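Local coordinates for protein D-galactonate dehydratase family member SEN1436 (Salmonella enterica subsp. enterica serovar Enteritidis, PDB 3TW9) that dehydrates D-gluconate to 2-dehydro-3-deoxy-D-gluconate with low activity in vitro, using one magnesium ion per subunit, as a homotetrameric enzyme of the mandelate racemase/muconate lactonizing enzyme family, at residues L61-F66 / D354-G359. Residues are numbered along the deposited sequence; the frame is centred on the assembly and turned at random.
Sequences LGCATF and DISPVG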
loop_
_atom_site.group_PDB
_atom_site.type_symbol
_atom_site.label_atom_id
_atom_site.label_comp_id
_atom_site.label_asym_id
_atom_site.label_seq_id
_atom_site.Cartn_x
_atom_site.Cartn_y
_atom_site.Cartn_z
ATOM N N LEU C 61 -16.352 -15.720 -2.852
ATOM C CA LEU C 61 -16.650 -15.916 -1.448
ATOM C C LEU C 61 -15.794 -14.996 -0.589
ATOM O O LEU C 61 -14.599 -14.799 -0.873
ATOM C CB LEU C 61 -16.407 -17.352 -0.990
ATOM C CG LEU C 61 -17.189 -18.410 -1.757
ATOM C CD1 LEU C 61 -16.703 -19.763 -1.269
ATOM C CD2 LEU C 61 -18.683 -18.200 -1.529
ATOM N N GLY C 62 -16.409 -14.492 0.482
ATOM C CA GLY C 62 -15.723 -13.613 1.411
ATOM C C GLY C 62 -16.107 -13.906 2.846
ATOM O O GLY C 62 -17.187 -14.411 3.113
ATOM N N CYS C 63 -15.200 -13.615 3.771
ATOM C CA CYS C 63 -15.484 -13.808 5.170
ATOM C C CYS C 63 -16.067 -12.542 5.778
ATOM O O CYS C 63 -15.510 -11.442 5.594
ATOM C CB CYS C 63 -14.238 -14.235 5.957
ATOM S SG CYS C 63 -14.573 -14.866 7.613
ATOM N N ALA C 64 -17.148 -12.732 6.549
ATOM C CA ALA C 64 -17.773 -11.670 7.342
ATOM C C ALA C 64 -17.908 -12.050 8.803
ATOM O O ALA C 64 -18.848 -11.615 9.478
ATOM C CB ALA C 64 -19.172 -11.300 6.733
ATOM N N THR C 65 -16.978 -12.866 9.309
ATOM C CA THR C 65 -17.124 -13.444 10.626
ATOM C C THR C 65 -16.679 -12.514 11.763
ATOM O O THR C 65 -15.471 -12.421 12.070
ATOM C CB THR C 65 -16.408 -14.821 10.682
ATOM O OG1 THR C 65 -16.875 -15.636 9.575
ATOM C CG2 THR C 65 -16.639 -15.538 12.015
ATOM N N PHE C 66 -17.665 -11.801 12.314
ATOM C CA PHE C 66 -17.629 -11.260 13.667
ATOM C C PHE C 66 -18.602 -12.176 14.402
ATOM O O PHE C 66 -19.811 -11.945 14.416
ATOM C CB PHE C 66 -18.091 -9.785 13.636
ATOM C CG PHE C 66 -18.309 -9.135 14.987
ATOM C CD1 PHE C 66 -17.815 -9.674 16.174
ATOM C CD2 PHE C 66 -18.992 -7.920 15.050
ATOM C CE1 PHE C 66 -18.015 -9.047 17.395
ATOM C CE2 PHE C 66 -19.192 -7.271 16.279
ATOM C CZ PHE C 66 -18.709 -7.844 17.456
ATOM N N ASP C 354 -12.635 -18.242 15.439
ATOM C CA ASP C 354 -13.749 -17.428 14.930
ATOM C C ASP C 354 -13.379 -16.611 13.690
ATOM O O ASP C 354 -13.361 -15.372 13.705
ATOM C CB ASP C 354 -14.405 -16.576 16.043
ATOM C CG ASP C 354 -13.414 -15.777 16.853
ATOM O OD1 ASP C 354 -12.423 -16.341 17.322
ATOM O OD2 ASP C 354 -13.677 -14.569 17.092
ATOM N N ILE C 355 -13.089 -17.352 12.618
ATOM C CA ILE C 355 -12.755 -16.877 11.296
ATOM C C ILE C 355 -13.143 -18.050 10.385
ATOM O O ILE C 355 -12.874 -19.205 10.731
ATOM C CB ILE C 355 -11.228 -16.534 11.173
ATOM C CG1 ILE C 355 -10.848 -16.109 9.751
ATOM C CG2 ILE C 355 -10.336 -17.708 11.653
ATOM C CD1 ILE C 355 -9.412 -15.481 9.639
ATOM N N SER C 356 -13.809 -17.771 9.265
ATOM C CA SER C 356 -14.160 -18.857 8.354
ATOM C C SER C 356 -12.909 -19.356 7.636
ATOM O O SER C 356 -11.894 -18.645 7.557
ATOM C CB SER C 356 -15.241 -18.414 7.361
ATOM O OG SER C 356 -14.707 -17.644 6.296
ATOM N N PRO C 357 -12.961 -20.585 7.094
ATOM C CA PRO C 357 -11.840 -20.978 6.240
ATOM C C PRO C 357 -11.558 -20.012 5.072
ATOM O O PRO C 357 -10.412 -19.931 4.595
ATOM C CB PRO C 357 -12.268 -22.366 5.746
ATOM C CG PRO C 357 -13.008 -22.917 6.976
ATOM C CD PRO C 357 -13.867 -21.727 7.372
ATOM N N VAL C 358 -12.580 -19.276 4.628
ATOM C CA VAL C 358 -12.395 -18.253 3.605
ATOM C C VAL C 358 -11.489 -17.123 4.164
ATOM O O VAL C 358 -10.540 -16.721 3.521
ATOM C CB VAL C 358 -13.746 -17.654 3.134
ATOM C CG1 VAL C 358 -13.539 -16.552 2.079
ATOM C CG2 VAL C 358 -14.679 -18.759 2.564
ATOM N N GLY C 359 -11.801 -16.632 5.360
ATOM C CA GLY C 359 -10.903 -15.680 6.065
ATOM C C GLY C 359 -9.505 -16.252 6.320
ATOM O O GLY C 359 -8.509 -15.532 6.255
#
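C63 carries its sulfur anti to the backbone N (chi1 -166°), while S356 turns its hydroxyl between its own backbone N and carbonyl carbon (chi1 79°); the two rotamers bring SG and OG close together at the start of helix 357-369. C63 SG accepts a fairly straight hydrogen bond from S356 N (3.4 Å, 157° at the hydrogen) and a weak one from T65 N in its own segment. S356, whose OG lies 3.1 Å from C63 SG, is the N-cap residue of the helix: OG accepts from G359 N in a nearly straight bond and only weakly from V358 N. The partly positive N-H groups at the helix start may polarise the sulfur. This is the seam between the two domains of the enolase superfamily fold, where the last strand of the antiparallel N-terminal sheet, 59-63, meets the helix following strand 346-347 of the barrel. Back along strand 59-63, V358 sets its CG1 against the backbone, 3.6 Å from L61 O and 3.7 Å from G62 CA. Beyond the strand end, T65 lays its methyl CG2 3.7 Å from D354 O, while its OG1 is hydrogen-bonded to A47 N. D354, assigned to substrate binding, lies close to Q68 and P352, and its OD2 is hydrogen-bonded to a glycerol that probably comes from the crystallisation liquor.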